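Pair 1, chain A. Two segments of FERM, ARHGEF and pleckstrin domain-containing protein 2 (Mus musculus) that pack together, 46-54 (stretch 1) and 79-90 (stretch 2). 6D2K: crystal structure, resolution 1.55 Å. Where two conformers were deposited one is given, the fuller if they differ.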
# COMPACT_ATOMS: atom_id res chain seq x y z
N CYS A 46 -2.02 -8.54 -11.94
CA CYS A 46 -1.22 -7.32 -11.86
C CYS A 46 -2.07 -6.07 -11.64
O CYS A 46 -1.54 -5.03 -11.25
CB CYS A 46 -0.38 -7.16 -13.13
SG CYS A 46 -1.37 -7.13 -14.64
N ASP A 47 -3.38 -6.14 -11.88
CA ASP A 47 -4.23 -4.95 -11.73
C ASP A 47 -4.32 -4.43 -10.29
O ASP A 47 -4.72 -3.29 -10.06
CB ASP A 47 -5.62 -5.14 -12.37
CG ASP A 47 -6.37 -6.37 -11.85
OD1 ASP A 47 -7.61 -6.29 -11.70
OD2 ASP A 47 -5.73 -7.42 -11.63
N TYR A 48 -3.91 -5.26 -9.34
CA TYR A 48 -3.90 -4.84 -7.94
C TYR A 48 -2.66 -4.04 -7.58
O TYR A 48 -2.60 -3.48 -6.49
CB TYR A 48 -3.97 -6.05 -6.99
CG TYR A 48 -5.31 -6.74 -7.01
CD1 TYR A 48 -6.34 -6.32 -6.18
CD2 TYR A 48 -5.54 -7.80 -7.87
CE1 TYR A 48 -7.57 -6.94 -6.21
CE2 TYR A 48 -6.78 -8.41 -7.91
CZ TYR A 48 -7.78 -7.98 -7.09
OH TYR A 48 -9.01 -8.60 -7.12
N PHE A 49 -1.70 -3.98 -8.49
CA PHE A 49 -0.37 -3.50 -8.14
C PHE A 49 0.03 -2.23 -8.89
O PHE A 49 -0.59 -1.86 -9.89
CB PHE A 49 0.69 -4.58 -8.40
CG PHE A 49 0.52 -5.80 -7.53
CD1 PHE A 49 1.25 -5.95 -6.38
CD2 PHE A 49 -0.40 -6.79 -7.87
CE1 PHE A 49 1.11 -7.06 -5.57
CE2 PHE A 49 -0.55 -7.92 -7.06
CZ PHE A 49 0.20 -8.05 -5.92
N GLY A 50 1.08 -1.59 -8.38
CA GLY A 50 1.67 -0.43 -9.03
C GLY A 50 3.13 -0.31 -8.69
O GLY A 50 3.71 -1.17 -8.00
N LEU A 51 3.76 0.75 -9.20
CA LEU A 51 5.12 1.09 -8.85
C LEU A 51 5.08 2.48 -8.25
O LEU A 51 4.40 3.35 -8.77
CB LEU A 51 6.02 1.08 -10.08
CG LEU A 51 6.23 -0.27 -10.78
CD1 LEU A 51 7.08 -0.05 -12.03
CD2 LEU A 51 6.89 -1.26 -9.85
N GLU A 52 5.80 2.68 -7.15
CA GLU A 52 5.76 3.96 -6.48
C GLU A 52 7.18 4.47 -6.28
O GLU A 52 8.14 3.70 -6.23
CB GLU A 52 5.02 3.87 -5.15
CG GLU A 52 5.52 2.77 -4.20
CD GLU A 52 4.75 2.71 -2.89
OE1 GLU A 52 5.13 1.92 -2.00
OE2 GLU A 52 3.76 3.46 -2.75
N PHE A 53 7.30 5.79 -6.17
CA PHE A 53 8.58 6.41 -5.88
C PHE A 53 8.40 7.51 -4.84
O PHE A 53 7.30 8.03 -4.67
CB PHE A 53 9.26 6.93 -7.15
CG PHE A 53 8.42 7.90 -7.93
CD1 PHE A 53 8.60 9.27 -7.79
CD2 PHE A 53 7.48 7.45 -8.83
CE1 PHE A 53 7.84 10.16 -8.51
CE2 PHE A 53 6.71 8.32 -9.55
CZ PHE A 53 6.88 9.68 -9.40
N LYS A 54 9.47 7.83 -4.13
CA LYS A 54 9.40 8.81 -3.07
C LYS A 54 9.85 10.15 -3.62
O LYS A 54 10.91 10.25 -4.22
CB LYS A 54 10.30 8.37 -1.91
CG LYS A 54 9.79 8.75 -0.53
CD LYS A 54 10.65 8.11 0.56
CE LYS A 54 10.10 8.40 1.95
NZ LYS A 54 10.94 7.78 3.01
N ALA A 79 16.79 6.59 -11.48
CA ALA A 79 15.42 6.45 -11.06
C ALA A 79 15.28 5.16 -10.23
O ALA A 79 15.81 4.11 -10.60
CB ALA A 79 14.52 6.38 -12.27
N VAL A 80 14.61 5.27 -9.09
CA VAL A 80 14.30 4.10 -8.27
C VAL A 80 12.81 4.07 -7.98
O VAL A 80 12.24 5.09 -7.60
CB VAL A 80 15.04 4.12 -6.93
CG1 VAL A 80 14.71 2.88 -6.12
CG2 VAL A 80 16.54 4.22 -7.16
N LEU A 81 12.19 2.91 -8.17
CA LEU A 81 10.77 2.76 -7.89
C LEU A 81 10.63 1.46 -7.13
O LEU A 81 11.53 0.63 -7.19
CB LEU A 81 9.97 2.67 -9.18
CG LEU A 81 9.89 3.99 -9.94
CD1 LEU A 81 10.97 4.04 -10.99
CD2 LEU A 81 8.53 4.14 -10.58
N ARG A 82 9.52 1.27 -6.44
CA ARG A 82 9.29 -0.01 -5.78
C ARG A 82 7.91 -0.57 -6.08
O ARG A 82 6.95 0.16 -6.28
CB ARG A 82 9.52 0.07 -4.27
CG ARG A 82 8.42 0.74 -3.47
CD ARG A 82 8.82 0.78 -2.01
NE ARG A 82 7.78 1.30 -1.15
CZ ARG A 82 7.87 1.35 0.18
NH1 ARG A 82 6.88 1.83 0.91
NH2 ARG A 82 8.97 0.89 0.77
N LEU A 83 7.85 -1.90 -6.13
CA LEU A 83 6.59 -2.61 -6.31
C LEU A 83 5.76 -2.48 -5.05
O LEU A 83 6.29 -2.60 -3.94
CB LEU A 83 6.90 -4.10 -6.53
CG LEU A 83 5.68 -5.00 -6.66
CD1 LEU A 83 4.86 -4.63 -7.86
CD2 LEU A 83 6.17 -6.45 -6.74
N ALA A 84 4.45 -2.27 -5.22
CA ALA A 84 3.55 -2.18 -4.08
C ALA A 84 2.15 -2.55 -4.49
O ALA A 84 1.76 -2.35 -5.65
CB ALA A 84 3.56 -0.76 -3.49
N VAL A 85 1.38 -3.07 -3.54
CA VAL A 85 -0.07 -3.20 -3.74
C VAL A 85 -0.72 -1.81 -3.78
O VAL A 85 -0.51 -1.00 -2.87
CB VAL A 85 -0.71 -3.99 -2.60
CG1 VAL A 85 -2.24 -3.91 -2.71
CG2 VAL A 85 -0.21 -5.45 -2.59
N LYS A 86 -1.49 -1.54 -4.83
CA LYS A 86 -2.23 -0.29 -4.92
C LYS A 86 -3.64 -0.45 -4.35
O LYS A 86 -4.11 0.41 -3.61
CB LYS A 86 -2.29 0.17 -6.37
CG LYS A 86 -2.98 1.53 -6.55
CD LYS A 86 -3.17 1.87 -8.02
CE LYS A 86 -2.63 3.25 -8.34
NZ LYS A 86 -2.77 3.56 -9.80
N PHE A 87 -4.30 -1.54 -4.72
CA PHE A 87 -5.69 -1.76 -4.32
C PHE A 87 -5.79 -2.93 -3.34
O PHE A 87 -5.48 -4.06 -3.69
CB PHE A 87 -6.57 -2.04 -5.54
CG PHE A 87 -6.56 -0.93 -6.56
CD1 PHE A 87 -7.19 0.28 -6.30
CD2 PHE A 87 -5.91 -1.10 -7.77
CE1 PHE A 87 -7.18 1.30 -7.24
CE2 PHE A 87 -5.90 -0.07 -8.71
CZ PHE A 87 -6.54 1.12 -8.44
N PHE A 88 -6.24 -2.66 -2.12
CA PHE A 88 -6.42 -3.69 -1.10
C PHE A 88 -7.88 -4.16 -1.06
O PHE A 88 -8.78 -3.42 -0.62
CB PHE A 88 -6.01 -3.13 0.26
CG PHE A 88 -4.52 -2.93 0.43
CD1 PHE A 88 -3.76 -3.90 1.07
CD2 PHE A 88 -3.89 -1.78 -0.02
CE1 PHE A 88 -2.39 -3.73 1.24
CE2 PHE A 88 -2.50 -1.61 0.15
CZ PHE A 88 -1.77 -2.59 0.78
N PRO A 89 -8.15 -5.39 -1.53
CA PRO A 89 -9.54 -5.86 -1.47
C PRO A 89 -9.87 -6.38 -0.08
O PRO A 89 -8.95 -6.68 0.69
CB PRO A 89 -9.55 -6.99 -2.49
CG PRO A 89 -8.17 -7.59 -2.37
CD PRO A 89 -7.26 -6.40 -2.13
N PRO A 90 -11.16 -6.49 0.26
CA PRO A 90 -11.55 -6.93 1.59
C PRO A 90 -11.15 -8.38 1.91
O PRO A 90 -10.92 -8.69 3.08
CB PRO A 90 -13.08 -6.77 1.59
CG PRO A 90 -13.46 -6.73 0.15
CD PRO A 90 -12.31 -6.14 -0.59
O HOH W 1 11.86 6.15 -4.68

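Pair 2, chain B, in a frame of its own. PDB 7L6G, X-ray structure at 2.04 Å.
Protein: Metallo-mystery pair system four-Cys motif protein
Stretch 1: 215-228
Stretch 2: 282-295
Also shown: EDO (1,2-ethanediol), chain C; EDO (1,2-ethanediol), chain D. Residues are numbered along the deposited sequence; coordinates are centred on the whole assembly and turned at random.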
# COMPACT_ATOMS: atom_id res chain seq x y z
N PRO B 215 -21.94 12.10 17.83
CA PRO B 215 -20.59 11.54 17.62
C PRO B 215 -20.11 10.66 18.76
O PRO B 215 -19.21 9.83 18.55
CB PRO B 215 -19.71 12.78 17.46
CG PRO B 215 -20.66 13.89 17.09
CD PRO B 215 -21.94 13.57 17.81
N LYS B 216 -20.67 10.81 19.96
CA LYS B 216 -20.18 10.06 21.11
C LYS B 216 -20.73 8.64 21.18
O LYS B 216 -20.15 7.80 21.87
CB LYS B 216 -20.52 10.81 22.40
CG LYS B 216 -19.86 12.18 22.51
CD LYS B 216 -19.80 12.66 23.94
CE LYS B 216 -21.14 13.22 24.41
NZ LYS B 216 -21.43 14.55 23.81
N THR B 217 -21.84 8.35 20.49
CA THR B 217 -22.44 7.03 20.51
C THR B 217 -22.71 6.48 19.12
O THR B 217 -23.34 5.42 18.99
CB THR B 217 -23.75 7.03 21.32
OG1 THR B 217 -24.68 7.93 20.71
CG2 THR B 217 -23.50 7.45 22.76
N GLN B 218 -22.27 7.17 18.06
CA GLN B 218 -22.60 6.77 16.70
C GLN B 218 -21.41 7.02 15.79
O GLN B 218 -20.47 7.74 16.14
CB GLN B 218 -23.83 7.52 16.18
CG GLN B 218 -25.14 7.11 16.83
CD GLN B 218 -26.33 7.89 16.31
OE1 GLN B 218 -26.30 9.12 16.24
NE2 GLN B 218 -27.39 7.18 15.94
N ARG B 219 -21.47 6.41 14.61
CA ARG B 219 -20.42 6.54 13.61
C ARG B 219 -21.06 6.55 12.23
O ARG B 219 -22.23 6.20 12.05
CB ARG B 219 -19.40 5.40 13.71
CG ARG B 219 -19.96 4.04 13.33
CD ARG B 219 -19.11 2.91 13.90
NE ARG B 219 -19.52 1.61 13.38
CZ ARG B 219 -18.86 0.48 13.62
NH1 ARG B 219 -17.77 0.48 14.37
NH2 ARG B 219 -19.30 -0.67 13.11
N VAL B 220 -20.28 6.97 11.24
CA VAL B 220 -20.70 6.93 9.84
C VAL B 220 -20.19 5.64 9.23
O VAL B 220 -19.00 5.34 9.30
CB VAL B 220 -20.18 8.16 9.07
CG1 VAL B 220 -20.67 8.12 7.63
CG2 VAL B 220 -20.62 9.44 9.76
N GLU B 221 -21.09 4.88 8.62
CA GLU B 221 -20.77 3.56 8.09
C GLU B 221 -20.82 3.59 6.57
O GLU B 221 -21.86 3.92 5.98
CB GLU B 221 -21.72 2.50 8.66
CG GLU B 221 -21.65 2.39 10.17
CD GLU B 221 -22.50 1.26 10.73
OE1 GLU B 221 -23.25 0.64 9.94
OE2 GLU B 221 -22.41 1.00 11.94
N LEU B 222 -19.70 3.25 5.94
CA LEU B 222 -19.62 3.12 4.49
C LEU B 222 -19.89 1.66 4.14
O LEU B 222 -19.10 0.77 4.47
CB LEU B 222 -18.24 3.56 3.99
CG LEU B 222 -18.09 3.97 2.52
CD1 LEU B 222 -16.96 4.98 2.37
CD2 LEU B 222 -17.85 2.76 1.64
N ASP B 223 -21.02 1.41 3.47
CA ASP B 223 -21.49 0.05 3.21
C ASP B 223 -20.94 -0.44 1.87
O ASP B 223 -21.31 0.08 0.82
CB ASP B 223 -23.01 0.01 3.24
CG ASP B 223 -23.56 -1.41 3.28
OD1 ASP B 223 -22.75 -2.36 3.38
OD2 ASP B 223 -24.79 -1.57 3.21
N LEU B 224 -20.07 -1.45 1.92
CA LEU B 224 -19.55 -2.03 0.69
C LEU B 224 -20.60 -2.86 -0.04
O LEU B 224 -20.58 -2.93 -1.27
CB LEU B 224 -18.32 -2.89 1.00
CG LEU B 224 -17.04 -2.15 1.36
CD1 LEU B 224 -15.87 -3.11 1.46
CD2 LEU B 224 -16.74 -1.06 0.33
N THR B 225 -21.52 -3.49 0.70
CA THR B 225 -22.56 -4.29 0.07
C THR B 225 -23.43 -3.44 -0.84
O THR B 225 -23.72 -3.82 -1.98
CB THR B 225 -23.41 -4.99 1.13
OG1 THR B 225 -22.56 -5.66 2.07
CG2 THR B 225 -24.34 -6.01 0.48
N THR B 226 -23.86 -2.27 -0.35
CA THR B 226 -24.63 -1.35 -1.18
C THR B 226 -23.82 -0.92 -2.40
O THR B 226 -24.36 -0.85 -3.51
CB THR B 226 -25.05 -0.13 -0.37
OG1 THR B 226 -25.88 -0.54 0.73
CG2 THR B 226 -25.82 0.85 -1.24
N LEU B 227 -22.53 -0.66 -2.21
CA LEU B 227 -21.70 -0.14 -3.29
C LEU B 227 -21.70 -1.08 -4.50
O LEU B 227 -21.88 -0.64 -5.64
CB LEU B 227 -20.27 0.09 -2.79
CG LEU B 227 -19.32 0.72 -3.80
CD1 LEU B 227 -19.82 2.11 -4.19
CD2 LEU B 227 -17.90 0.79 -3.26
N PHE B 228 -21.50 -2.37 -4.26
CA PHE B 228 -21.35 -3.35 -5.33
C PHE B 228 -22.63 -4.13 -5.60
O PHE B 228 -22.58 -5.14 -6.31
CB PHE B 228 -20.22 -4.33 -4.99
CG PHE B 228 -18.89 -3.67 -4.80
CD1 PHE B 228 -18.16 -3.22 -5.89
CD2 PHE B 228 -18.36 -3.50 -3.53
CE1 PHE B 228 -16.92 -2.62 -5.71
CE2 PHE B 228 -17.13 -2.90 -3.35
CZ PHE B 228 -16.41 -2.46 -4.44
N SER B 282 -26.82 9.59 0.26
CA SER B 282 -26.04 8.65 -0.55
C SER B 282 -26.24 7.25 -0.01
O SER B 282 -25.93 6.98 1.16
CB SER B 282 -24.56 9.03 -0.54
OG SER B 282 -23.76 7.93 -0.97
N PRO B 283 -26.75 6.32 -0.82
CA PRO B 283 -27.14 5.00 -0.29
C PRO B 283 -26.03 4.23 0.42
O PRO B 283 -26.33 3.39 1.27
CB PRO B 283 -27.62 4.26 -1.54
CG PRO B 283 -28.13 5.34 -2.43
CD PRO B 283 -27.21 6.51 -2.21
N ILE B 284 -24.75 4.49 0.10
CA ILE B 284 -23.67 3.76 0.77
C ILE B 284 -23.36 4.29 2.15
O ILE B 284 -22.65 3.62 2.92
CB ILE B 284 -22.37 3.77 -0.06
CG1 ILE B 284 -21.98 5.20 -0.43
CG2 ILE B 284 -22.52 2.90 -1.30
CD1 ILE B 284 -20.51 5.36 -0.77
N PHE B 285 -23.87 5.47 2.51
CA PHE B 285 -23.55 6.12 3.78
C PHE B 285 -24.77 6.08 4.70
O PHE B 285 -25.86 6.52 4.31
CB PHE B 285 -23.11 7.56 3.55
CG PHE B 285 -21.70 7.70 3.06
CD1 PHE B 285 -20.63 7.44 3.90
CD2 PHE B 285 -21.44 8.10 1.76
CE1 PHE B 285 -19.33 7.57 3.45
CE2 PHE B 285 -20.14 8.23 1.30
CZ PHE B 285 -19.08 7.96 2.15
N SER B 286 -24.57 5.59 5.92
CA SER B 286 -25.64 5.52 6.90
C SER B 286 -25.05 5.70 8.29
O SER B 286 -23.83 5.62 8.49
CB SER B 286 -26.41 4.20 6.81
OG SER B 286 -25.63 3.12 7.30
N VAL B 287 -25.93 5.95 9.26
CA VAL B 287 -25.54 6.07 10.66
C VAL B 287 -25.57 4.69 11.29
O VAL B 287 -26.47 3.89 11.02
CB VAL B 287 -26.46 7.05 11.41
CG1 VAL B 287 -25.88 7.39 12.77
CG2 VAL B 287 -26.69 8.30 10.58
N GLY B 288 -24.59 4.41 12.14
CA GLY B 288 -24.55 3.17 12.87
C GLY B 288 -24.22 3.41 14.33
O GLY B 288 -23.66 4.44 14.71
N ALA B 289 -24.58 2.43 15.15
CA ALA B 289 -24.22 2.48 16.56
C ALA B 289 -22.71 2.28 16.72
O ALA B 289 -22.10 1.50 15.99
CB ALA B 289 -24.98 1.41 17.35
N ALA B 290 -22.12 3.00 17.66
CA ALA B 290 -20.70 2.91 17.92
C ALA B 290 -20.46 2.84 19.42
O ALA B 290 -21.31 3.23 20.22
CB ALA B 290 -19.94 4.10 17.32
N ALA B 291 -19.28 2.34 19.79
CA ALA B 291 -18.90 2.27 21.19
C ALA B 291 -18.95 3.66 21.81
O ALA B 291 -18.48 4.64 21.22
CB ALA B 291 -17.50 1.68 21.33
N SER B 292 -19.53 3.75 23.00
CA SER B 292 -19.82 5.05 23.60
C SER B 292 -18.55 5.72 24.10
O SER B 292 -17.76 5.12 24.84
CB SER B 292 -20.82 4.89 24.74
OG SER B 292 -20.90 6.09 25.50
N LYS B 293 -18.35 6.96 23.68
CA LYS B 293 -17.27 7.80 24.20
C LYS B 293 -17.67 8.56 25.45
O LYS B 293 -16.88 9.36 25.96
CB LYS B 293 -16.80 8.78 23.12
CG LYS B 293 -16.33 8.11 21.84
CD LYS B 293 -14.82 8.16 21.74
CE LYS B 293 -14.30 7.08 20.81
NZ LYS B 293 -12.93 6.65 21.20
N VAL B 294 -18.89 8.35 25.95
CA VAL B 294 -19.28 8.89 27.25
C VAL B 294 -18.54 8.10 28.32
O VAL B 294 -18.83 6.92 28.54
CB VAL B 294 -20.80 8.82 27.45
CG1 VAL B 294 -21.20 9.50 28.75
CG2 VAL B 294 -21.52 9.45 26.27
N ALA B 295 -17.58 8.74 28.97
CA ALA B 295 -16.68 8.05 29.90
C ALA B 295 -17.47 7.36 31.00
O ALA B 295 -18.26 8.00 31.71
CB ALA B 295 -15.68 9.04 30.49
C1 EDO C . -29.15 8.17 3.99
O1 EDO C . -29.42 9.52 3.58
C2 EDO C . -29.65 7.20 2.93
O2 EDO C . -28.69 7.13 1.87
C1 EDO D . -12.12 11.60 21.84
O1 EDO D . -13.54 11.76 21.88
C2 EDO D . -11.78 10.15 21.51
O2 EDO D . -12.38 9.79 20.26
O HOH W 2 -24.24 0.57 7.60

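The matched glutamates A:Glu52 and B:Glu221 mark the sharpest difference: in pair 1 the carboxylate reaches across to the other strand, whereas in pair 2 its salt bridge stays on its own strand. A:Glu52 OE1 accepts from A:Arg82 NE at 2.9 Å in a salt bridge between directly paired residues, with a weak second bond from A:Arg82 NH1 at 3.4 Å. In pair 2 the place of A:Arg82 is taken by B:Ser286, whose OG stays 4.3 Å from B:Glu221 OE1; water 2 joins them instead, 2.5 Å from B:Glu221 OE1 and 2.9 Å from B:Ser286 OG. The arginine of pair 2 is B:Arg219, at the position of A:Gly50, and its NE lies 3.3 Å from B:Glu221 OE2.

The shared frame is a two-stranded antiparallel ladder, with strand axes at 137° in pair 1 and 139° in pair 2; 14 central residues superpose with an RMSD of 0.8 Å. Matched hydrogen-bonded pairs are A:Gly50–A:Ala84 with B:Arg219–B:Gly288, and A:Glu52–A:Arg82 with B:Glu221–B:Ser286. Each pair is closed by two backbone bonds, such as A:Gly50 N to A:Ala84 O and B:Arg219 N to B:Gly288 O, both 2.9 Å.

Glycine changes strand between the two. Opposite A:Gly50, A:Ala84 carries a methyl whose CB sits 3.4 Å from A:Glu52 OE1. Its counterpart B:Gly288 leaves that space to the acid: B:Glu221 OE2 approaches B:Gly288 CA to 3.2 Å, and an ideal CB there would clash with this oxygen at 1.7 Å.

On the other face, A:Leu51 and A:Leu83 match B:Val220 and B:Val287. A:Leu81 matches B:Phe285, whose larger ring reaches both B:Val220 (CD1 to CG1, 3.8 Å) and B:Leu222 (CZ to CD1, 3.7 Å). In pair 1, A:Leu81 CD2 makes the corresponding contacts with A:Leu51 CB at 4.0 Å and A:Phe53 CD2 at 3.9 Å, so the aromatic ring has moved to the first strand.

Where the strands run out, A:Tyr48 O accepts from both A:Lys86 N (2.8 Å) and A:Phe87 N (3.1 Å), and the tyrosine ring packs on A:Pro89 (CE1 to CG, 3.9 Å). The matched B:Thr217 O accepts from B:Ala290 N at 3.0 Å; pairing then continues one residue earlier, where B:Lys216 O accepts from B:Lys293 N at 2.7 Å. Pair 1 thus finishes with aromatic packing, pair 2 with a further backbone bond.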